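Local coordinates for bacterial transferase hexapeptide (Three repeats) family protein (Acinetobacter baumannii, PDB 4M9C), which probably transfers an acetyl group from acetyl-CoA to a UDP-linked amino sugar in the biosynthesis of UDP-N,N'-diacetylbacillosamine, at residues 4-15 against 45-56; 157-168 against 180-191. All blocks are in the same frame, centred on the assembly; numbering follows the deposited sequence.

Interaction 1. Residues 4-15 against 45-56; sequences IIGVYGASGFGK and LNGYPVLSYLDF
Lys15 NZ forms a salt bridge with Asp139 of the second subunit, and on the way its chain crosses Leu45 at about a right angle. Lys15 CG lies 3.8 Å from Leu45 CD2. One carbon further on, CD meets the other methyl of that leucine. The bends at chi3 (-68°) and chi4 carry CE and NZ on toward the second subunit. The amide of Asn46 flanks the same methylenes.

Leu45 CD2 also packs against Ala10, 3.9 Å from its CB and close to its carbonyl. Val50 CG1 reaches the same CB more loosely. Ala10 belongs to the glycine-rich loop between strand 3-8 and the helix starting at Gly14, as in Rossmann-like folds.

Tyr8 and Tyr53 lie nearly parallel, planes 17° apart, but slid so far that the rings barely overlap. The closest carbons are Tyr8 CE2 and Tyr53 CD2 at 3.7 Å. Tyr8 OH sits near Tyr53 CB, while Tyr53 OH is hydrogen-bonded to Asp86. Leu82 of helix 73-85 packs on both tyrosines.

Phe56 reaches the strand backbone. Its CG is anti to the backbone N (chi1 173°), and CE2 comes to 3.6 Å from Gly6 N. Gly6 has no side chain to hold the ring off. Ile4 CD1 touches Phe56 CE2 at 3.7 Å. The start of this helix is held by Ser52, the N-cap, whose OG accepts from Asp55 N at 3.1 Å.

Strand 33-36 runs between strands 3-8 and 48-51, so the segments meet through side chains reaching past it, with Phe56 resting on the backbone of Gly6. No hydrogen bond crosses between them. The contact is made by carbon packing, and its polar ends are answered by Asp86 and by the second subunit.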
# COMPACT_ATOMS: atom_id res chain seq x y z
N ILE A 4 -18.92 4.13 -27.81
CA ILE A 4 -19.51 3.93 -26.50
C ILE A 4 -18.68 2.94 -25.70
O ILE A 4 -18.14 1.98 -26.26
CB ILE A 4 -20.96 3.43 -26.56
CG1 ILE A 4 -21.02 2.11 -27.32
CG2 ILE A 4 -21.87 4.49 -27.19
CD1 ILE A 4 -22.41 1.49 -27.29
N ILE A 5 -18.59 3.17 -24.40
CA ILE A 5 -17.82 2.30 -23.53
C ILE A 5 -18.74 1.60 -22.54
O ILE A 5 -19.57 2.24 -21.88
CB ILE A 5 -16.72 3.09 -22.78
CG1 ILE A 5 -15.60 3.47 -23.75
CG2 ILE A 5 -16.19 2.27 -21.62
CD1 ILE A 5 -14.50 4.36 -23.15
N GLY A 6 -18.63 0.28 -22.46
CA GLY A 6 -19.37 -0.44 -21.45
C GLY A 6 -18.46 -0.95 -20.34
O GLY A 6 -17.33 -1.37 -20.60
N VAL A 7 -18.96 -0.89 -19.11
CA VAL A 7 -18.30 -1.53 -17.98
C VAL A 7 -19.12 -2.79 -17.65
O VAL A 7 -20.27 -2.68 -17.22
CB VAL A 7 -18.23 -0.60 -16.74
CG1 VAL A 7 -17.69 -1.35 -15.51
CG2 VAL A 7 -17.38 0.64 -17.04
N TYR A 8 -18.53 -3.96 -17.87
CA TYR A 8 -19.28 -5.20 -17.72
C TYR A 8 -19.25 -5.65 -16.27
O TYR A 8 -18.20 -6.05 -15.77
CB TYR A 8 -18.72 -6.29 -18.63
CG TYR A 8 -19.79 -7.22 -19.22
CD1 TYR A 8 -20.85 -7.67 -18.45
CD2 TYR A 8 -19.72 -7.63 -20.55
CE1 TYR A 8 -21.82 -8.51 -18.99
CE2 TYR A 8 -20.67 -8.46 -21.09
CZ TYR A 8 -21.72 -8.90 -20.31
OH TYR A 8 -22.67 -9.73 -20.87
N GLY A 9 -20.39 -5.55 -15.61
CA GLY A 9 -20.47 -5.80 -14.18
C GLY A 9 -20.90 -4.54 -13.44
O GLY A 9 -20.11 -3.61 -13.28
N ALA A 10 -22.16 -4.50 -13.01
CA ALA A 10 -22.67 -3.39 -12.23
C ALA A 10 -22.33 -3.60 -10.77
O ALA A 10 -21.93 -2.68 -10.06
CB ALA A 10 -24.16 -3.25 -12.42
N SER A 11 -22.45 -4.84 -10.32
CA SER A 11 -22.14 -5.19 -8.93
C SER A 11 -20.64 -5.40 -8.76
O SER A 11 -19.87 -5.22 -9.71
CB SER A 11 -22.87 -6.46 -8.51
OG SER A 11 -24.27 -6.31 -8.66
N GLY A 12 -20.24 -5.82 -7.56
CA GLY A 12 -18.84 -6.06 -7.26
C GLY A 12 -17.99 -4.84 -7.58
O GLY A 12 -18.28 -3.74 -7.11
N PHE A 13 -16.97 -5.02 -8.40
CA PHE A 13 -16.04 -3.93 -8.66
C PHE A 13 -16.48 -2.92 -9.73
O PHE A 13 -15.74 -2.00 -10.05
CB PHE A 13 -14.65 -4.51 -8.95
CG PHE A 13 -14.06 -5.27 -7.79
CD1 PHE A 13 -13.87 -4.64 -6.56
CD2 PHE A 13 -13.73 -6.61 -7.91
CE1 PHE A 13 -13.34 -5.33 -5.47
CE2 PHE A 13 -13.20 -7.32 -6.82
CZ PHE A 13 -13.00 -6.67 -5.60
N GLY A 14 -17.68 -3.09 -10.26
CA GLY A 14 -18.17 -2.20 -11.32
C GLY A 14 -18.14 -0.72 -10.98
O GLY A 14 -17.70 0.11 -11.78
N LYS A 15 -18.61 -0.38 -9.78
CA LYS A 15 -18.70 1.02 -9.41
C LYS A 15 -17.32 1.63 -9.13
O LYS A 15 -17.16 2.84 -9.17
CB LYS A 15 -19.64 1.21 -8.22
CG LYS A 15 -21.07 0.74 -8.54
CD LYS A 15 -22.06 1.22 -7.48
CE LYS A 15 -21.81 0.54 -6.15
NZ LYS A 15 -21.98 -0.92 -6.29
N LEU A 45 -27.40 3.54 -12.43
CA LEU A 45 -26.44 3.33 -11.36
C LEU A 45 -25.40 4.46 -11.35
O LEU A 45 -24.71 4.68 -12.35
CB LEU A 45 -25.74 1.97 -11.53
CG LEU A 45 -24.73 1.60 -10.44
CD1 LEU A 45 -25.43 1.60 -9.11
CD2 LEU A 45 -24.10 0.24 -10.71
N ASN A 46 -25.32 5.18 -10.23
CA ASN A 46 -24.44 6.34 -10.12
C ASN A 46 -24.60 7.29 -11.30
O ASN A 46 -23.64 7.90 -11.76
CB ASN A 46 -22.96 5.92 -9.97
CG ASN A 46 -22.67 5.28 -8.62
OD1 ASN A 46 -23.50 5.30 -7.71
ND2 ASN A 46 -21.46 4.71 -8.48
N GLY A 47 -25.84 7.41 -11.78
CA GLY A 47 -26.17 8.36 -12.84
C GLY A 47 -25.92 7.80 -14.23
O GLY A 47 -26.05 8.52 -15.22
N TYR A 48 -25.55 6.53 -14.31
CA TYR A 48 -25.27 5.90 -15.59
C TYR A 48 -26.36 4.88 -15.91
O TYR A 48 -26.90 4.26 -15.00
CB TYR A 48 -23.95 5.13 -15.55
CG TYR A 48 -22.69 5.96 -15.35
CD1 TYR A 48 -21.97 6.43 -16.44
CD2 TYR A 48 -22.21 6.22 -14.08
CE1 TYR A 48 -20.81 7.17 -16.27
CE2 TYR A 48 -21.04 6.96 -13.90
CZ TYR A 48 -20.35 7.43 -14.99
OH TYR A 48 -19.20 8.16 -14.83
N PRO A 49 -26.65 4.69 -17.21
CA PRO A 49 -27.57 3.64 -17.66
C PRO A 49 -26.96 2.28 -17.41
O PRO A 49 -25.75 2.11 -17.61
CB PRO A 49 -27.67 3.87 -19.17
CG PRO A 49 -27.06 5.21 -19.42
CD PRO A 49 -26.10 5.47 -18.33
N VAL A 50 -27.78 1.33 -16.99
CA VAL A 50 -27.36 -0.05 -16.89
C VAL A 50 -28.08 -0.80 -18.00
O VAL A 50 -29.31 -0.88 -18.01
CB VAL A 50 -27.73 -0.66 -15.52
CG1 VAL A 50 -27.14 -2.06 -15.37
CG2 VAL A 50 -27.27 0.25 -14.40
N LEU A 51 -27.32 -1.34 -18.94
CA LEU A 51 -27.88 -1.97 -20.12
C LEU A 51 -27.70 -3.48 -20.11
O LEU A 51 -26.74 -4.00 -19.54
CB LEU A 51 -27.23 -1.41 -21.39
CG LEU A 51 -27.21 0.10 -21.55
CD1 LEU A 51 -26.43 0.48 -22.80
CD2 LEU A 51 -28.63 0.66 -21.62
N SER A 52 -28.64 -4.18 -20.74
CA SER A 52 -28.45 -5.60 -20.99
C SER A 52 -27.39 -5.68 -22.06
O SER A 52 -27.16 -4.71 -22.78
CB SER A 52 -29.74 -6.25 -21.50
OG SER A 52 -30.02 -5.84 -22.83
N TYR A 53 -26.75 -6.83 -22.19
CA TYR A 53 -25.72 -6.98 -23.21
C TYR A 53 -26.30 -6.72 -24.60
O TYR A 53 -25.72 -5.99 -25.40
CB TYR A 53 -25.05 -8.35 -23.14
CG TYR A 53 -23.99 -8.54 -24.19
CD1 TYR A 53 -24.19 -9.40 -25.25
CD2 TYR A 53 -22.79 -7.85 -24.12
CE1 TYR A 53 -23.21 -9.57 -26.22
CE2 TYR A 53 -21.82 -8.01 -25.08
CZ TYR A 53 -22.03 -8.87 -26.12
OH TYR A 53 -21.06 -9.04 -27.08
N LEU A 54 -27.46 -7.32 -24.88
CA LEU A 54 -28.10 -7.15 -26.18
C LEU A 54 -28.36 -5.69 -26.51
O LEU A 54 -28.09 -5.26 -27.62
CB LEU A 54 -29.40 -7.96 -26.28
CG LEU A 54 -29.16 -9.44 -26.56
CD1 LEU A 54 -30.41 -10.29 -26.29
CD2 LEU A 54 -28.66 -9.63 -27.99
N ASP A 55 -28.87 -4.94 -25.54
CA ASP A 55 -29.14 -3.52 -25.77
C ASP A 55 -27.85 -2.73 -25.99
O ASP A 55 -27.79 -1.86 -26.85
CB ASP A 55 -29.98 -2.92 -24.64
CG ASP A 55 -31.42 -3.40 -24.67
OD1 ASP A 55 -31.98 -3.54 -25.79
OD2 ASP A 55 -32.00 -3.66 -23.59
N PHE A 56 -26.81 -3.06 -25.23
CA PHE A 56 -25.52 -2.42 -25.44
C PHE A 56 -25.05 -2.66 -26.86
O PHE A 56 -24.69 -1.73 -27.57
CB PHE A 56 -24.48 -2.94 -24.44
CG PHE A 56 -23.08 -2.43 -24.70
CD1 PHE A 56 -22.18 -3.19 -25.43
CD2 PHE A 56 -22.69 -1.19 -24.24
CE1 PHE A 56 -20.89 -2.73 -25.67
CE2 PHE A 56 -21.41 -0.72 -24.47
CZ PHE A 56 -20.51 -1.49 -25.19

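Interaction 2. Residues 157-168 against 180-191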
# COMPACT_ATOMS: atom_id res chain seq x y z
N ASN A 157 10.18 -13.87 -9.05
CA ASN A 157 10.36 -15.21 -9.59
C ASN A 157 9.21 -16.14 -9.25
O ASN A 157 9.41 -17.26 -8.78
CB ASN A 157 11.69 -15.82 -9.13
CG ASN A 157 12.87 -15.26 -9.90
OD1 ASN A 157 13.01 -15.47 -11.11
ND2 ASN A 157 13.73 -14.53 -9.20
N ILE A 158 8.00 -15.65 -9.48
CA ILE A 158 6.80 -16.45 -9.25
C ILE A 158 6.09 -16.63 -10.58
O ILE A 158 6.00 -15.69 -11.37
CB ILE A 158 5.89 -15.75 -8.22
CG1 ILE A 158 6.59 -15.73 -6.85
CG2 ILE A 158 4.52 -16.45 -8.14
CD1 ILE A 158 5.94 -14.81 -5.83
N HIS A 159 5.61 -17.84 -10.83
CA HIS A 159 4.81 -18.10 -12.02
C HIS A 159 3.39 -18.44 -11.57
O HIS A 159 3.17 -19.42 -10.86
CB HIS A 159 5.41 -19.24 -12.86
CG HIS A 159 6.79 -18.95 -13.38
ND1 HIS A 159 7.48 -19.83 -14.18
CD2 HIS A 159 7.60 -17.88 -13.21
CE1 HIS A 159 8.66 -19.32 -14.48
NE2 HIS A 159 8.76 -18.13 -13.91
N ILE A 160 2.45 -17.59 -11.94
CA ILE A 160 1.05 -17.78 -11.58
C ILE A 160 0.30 -18.18 -12.84
O ILE A 160 0.21 -17.40 -13.78
CB ILE A 160 0.45 -16.50 -10.97
CG1 ILE A 160 1.20 -16.14 -9.68
CG2 ILE A 160 -1.03 -16.67 -10.69
CD1 ILE A 160 0.74 -14.87 -9.02
N GLU A 161 -0.20 -19.41 -12.88
CA GLU A 161 -0.77 -19.94 -14.11
C GLU A 161 -2.24 -19.52 -14.30
O GLU A 161 -2.83 -18.92 -13.41
CB GLU A 161 -0.59 -21.46 -14.15
CG GLU A 161 0.88 -21.85 -14.22
CD GLU A 161 1.12 -23.33 -14.02
OE1 GLU A 161 0.15 -24.06 -13.72
OE2 GLU A 161 2.28 -23.78 -14.16
N ASP A 162 -2.80 -19.83 -15.47
CA ASP A 162 -4.16 -19.42 -15.82
C ASP A 162 -5.19 -19.55 -14.70
O ASP A 162 -5.18 -20.53 -13.95
CB ASP A 162 -4.67 -20.21 -17.03
CG ASP A 162 -3.90 -19.89 -18.30
OD1 ASP A 162 -4.27 -20.45 -19.36
OD2 ASP A 162 -2.95 -19.07 -18.26
N HIS A 163 -6.08 -18.57 -14.61
CA HIS A 163 -7.27 -18.67 -13.76
C HIS A 163 -7.02 -18.74 -12.26
O HIS A 163 -7.95 -18.95 -11.49
CB HIS A 163 -8.16 -19.84 -14.22
CG HIS A 163 -8.94 -19.53 -15.46
ND1 HIS A 163 -10.07 -18.73 -15.44
CD2 HIS A 163 -8.73 -19.86 -16.75
CE1 HIS A 163 -10.54 -18.61 -16.67
NE2 HIS A 163 -9.75 -19.29 -17.49
N ALA A 164 -5.78 -18.54 -11.82
CA ALA A 164 -5.51 -18.49 -10.39
C ALA A 164 -6.14 -17.24 -9.76
O ALA A 164 -6.29 -16.21 -10.41
CB ALA A 164 -4.03 -18.53 -10.14
N TYR A 165 -6.53 -17.34 -8.49
CA TYR A 165 -7.06 -16.20 -7.75
C TYR A 165 -6.20 -16.00 -6.51
O TYR A 165 -6.05 -16.92 -5.70
CB TYR A 165 -8.52 -16.45 -7.33
CG TYR A 165 -9.12 -15.39 -6.42
CD1 TYR A 165 -9.01 -15.49 -5.03
CD2 TYR A 165 -9.80 -14.29 -6.94
CE1 TYR A 165 -9.55 -14.52 -4.20
CE2 TYR A 165 -10.35 -13.32 -6.11
CZ TYR A 165 -10.23 -13.44 -4.74
OH TYR A 165 -10.76 -12.48 -3.91
N ILE A 166 -5.60 -14.82 -6.36
CA ILE A 166 -4.81 -14.50 -5.18
C ILE A 166 -5.63 -13.63 -4.24
O ILE A 166 -5.97 -12.49 -4.57
CB ILE A 166 -3.49 -13.78 -5.55
CG1 ILE A 166 -2.80 -14.51 -6.70
CG2 ILE A 166 -2.57 -13.71 -4.32
CD1 ILE A 166 -2.48 -15.99 -6.41
N GLY A 167 -5.92 -14.17 -3.06
CA GLY A 167 -6.85 -13.55 -2.14
C GLY A 167 -6.37 -12.27 -1.48
O GLY A 167 -5.19 -11.94 -1.54
N THR A 168 -7.30 -11.56 -0.85
CA THR A 168 -7.02 -10.24 -0.30
C THR A 168 -5.99 -10.31 0.84
O THR A 168 -6.15 -11.08 1.80
CB THR A 168 -8.34 -9.49 0.11
OG1 THR A 168 -8.03 -8.21 0.67
CG2 THR A 168 -9.13 -10.30 1.13
N PRO A 180 11.40 -21.24 -9.78
CA PRO A 180 10.29 -20.33 -9.54
C PRO A 180 9.28 -20.95 -8.59
O PRO A 180 9.12 -22.17 -8.58
CB PRO A 180 9.66 -20.17 -10.92
CG PRO A 180 10.11 -21.36 -11.69
CD PRO A 180 11.48 -21.64 -11.20
N LEU A 181 8.62 -20.13 -7.78
CA LEU A 181 7.48 -20.61 -7.01
C LEU A 181 6.25 -20.59 -7.93
O LEU A 181 5.99 -19.59 -8.62
CB LEU A 181 7.26 -19.75 -5.76
CG LEU A 181 6.22 -20.32 -4.79
CD1 LEU A 181 6.41 -19.79 -3.38
CD2 LEU A 181 4.80 -20.05 -5.27
N ILE A 182 5.52 -21.69 -7.97
CA ILE A 182 4.41 -21.82 -8.90
C ILE A 182 3.07 -21.87 -8.19
O ILE A 182 2.89 -22.63 -7.23
CB ILE A 182 4.56 -23.08 -9.77
CG1 ILE A 182 5.87 -23.03 -10.56
CG2 ILE A 182 3.37 -23.23 -10.70
CD1 ILE A 182 6.20 -24.33 -11.25
N ILE A 183 2.15 -21.03 -8.65
CA ILE A 183 0.75 -21.09 -8.26
C ILE A 183 0.02 -21.77 -9.40
O ILE A 183 -0.06 -21.23 -10.50
CB ILE A 183 0.17 -19.68 -8.06
CG1 ILE A 183 0.95 -18.91 -7.00
CG2 ILE A 183 -1.31 -19.76 -7.67
CD1 ILE A 183 1.04 -19.65 -5.67
N GLY A 184 -0.50 -22.97 -9.16
CA GLY A 184 -1.07 -23.77 -10.23
C GLY A 184 -2.34 -23.25 -10.88
O GLY A 184 -3.08 -22.45 -10.31
N LYS A 185 -2.60 -23.73 -12.09
CA LYS A 185 -3.77 -23.32 -12.84
C LYS A 185 -5.05 -23.45 -11.99
O LYS A 185 -5.30 -24.50 -11.40
CB LYS A 185 -3.86 -24.12 -14.14
CG LYS A 185 -5.15 -23.94 -14.91
CD LYS A 185 -5.07 -24.60 -16.29
CE LYS A 185 -6.46 -24.63 -16.95
NZ LYS A 185 -7.12 -23.29 -16.94
N GLY A 186 -5.81 -22.37 -11.89
CA GLY A 186 -7.07 -22.37 -11.18
C GLY A 186 -6.99 -22.51 -9.68
O GLY A 186 -8.00 -22.70 -9.00
N ALA A 187 -5.78 -22.44 -9.13
CA ALA A 187 -5.65 -22.50 -7.68
C ALA A 187 -6.32 -21.28 -7.05
O ALA A 187 -6.55 -20.27 -7.72
CB ALA A 187 -4.18 -22.61 -7.26
N ILE A 188 -6.62 -21.38 -5.77
CA ILE A 188 -7.18 -20.29 -5.01
C ILE A 188 -6.31 -20.06 -3.77
O ILE A 188 -6.24 -20.92 -2.89
CB ILE A 188 -8.60 -20.64 -4.54
CG1 ILE A 188 -9.54 -20.82 -5.73
CG2 ILE A 188 -9.12 -19.60 -3.56
CD1 ILE A 188 -10.93 -21.23 -5.34
N VAL A 189 -5.65 -18.91 -3.69
CA VAL A 189 -4.90 -18.57 -2.48
C VAL A 189 -5.85 -17.75 -1.61
O VAL A 189 -6.32 -16.68 -2.02
CB VAL A 189 -3.63 -17.74 -2.84
CG1 VAL A 189 -2.97 -17.19 -1.58
CG2 VAL A 189 -2.66 -18.59 -3.65
N GLY A 190 -6.15 -18.24 -0.41
CA GLY A 190 -7.20 -17.62 0.40
C GLY A 190 -6.76 -16.28 0.95
O GLY A 190 -5.57 -16.03 1.06
N MET A 191 -7.71 -15.42 1.31
CA MET A 191 -7.34 -14.16 1.95
C MET A 191 -6.39 -14.38 3.11
O MET A 191 -6.53 -15.31 3.91
CB MET A 191 -8.58 -13.42 2.45
CG MET A 191 -9.36 -14.16 3.49
SD MET A 191 -10.77 -13.19 4.09
CE MET A 191 -9.95 -11.63 4.40
O HOH W 1 -8.95 -19.88 -9.03
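Two successive coils of the left-handed beta-helix stack here, strand on strand and turn on turn. Strands 158-160 and 181-183 run parallel, 14° apart and 4.8 Å between axes. His159 is gripped through both backbone groups: its N donates to Leu181 O at 2.8 Å, and its O accepts from Ile183 N at 2.9 Å. Tyr165 repeats this pattern with Ala187 O and Val189 N.

Ile158, Ile160, Leu181 and Ile183 of one sheet, and Ile166 and Val189 of the next, point to the interior of the coil. Ile160 and Ile183 lie side by side, their CG1 atoms 3.9 Å apart. Ile183 CG2 fills in against Ala164 CB and Ile166 CD1. Ile172, from the third sheet, packs against Ile158, Ile166 and Leu181 there.

On the outside of the coil, the His159 ring carries Pro180 CB over one face, 3.7 Å from its centroid, a CH-pi contact. The type II turns 161-164 and 184-187 also stack, with Gly186 N bonded to Asp162 O at 2.8 Å. His163, in the turn 161-164, is held by Ser73 through ND1. Thr168 OG1 lies anti to the backbone N (chi1 179°) and bonds Pro150 O and Asn155 of the second subunit. This puts Thr168 CG2 tight against Met191 CB, 3.4 Å away.

Such in-register ladders with aliphatic residues stacked in rows are the hallmark of the hexapeptide-repeat left-handed beta-helix.

Interaction 1 closes before interaction 2 opens along the chain, and they lie on opposite sides of its centre. Their centres are 29 Å apart and their nearest atoms about 6 Å, with no touch. Interaction 1 belongs to the Rossmann-like N-terminal domain, interaction 2 to the beta-helix. Helix 73-85 reaches both, meeting the tyrosines of interaction 1 and the turn of interaction 2 that carries His163. Both contacts also reach the second subunit, through Lys15 and Thr168. In relatives the N-terminal domain binds the UDP-sugar and acetyl-CoA lies between neighbouring beta-helices. Neither contact includes a bound substrate or cofactor, and how they relate to those sites is not established here.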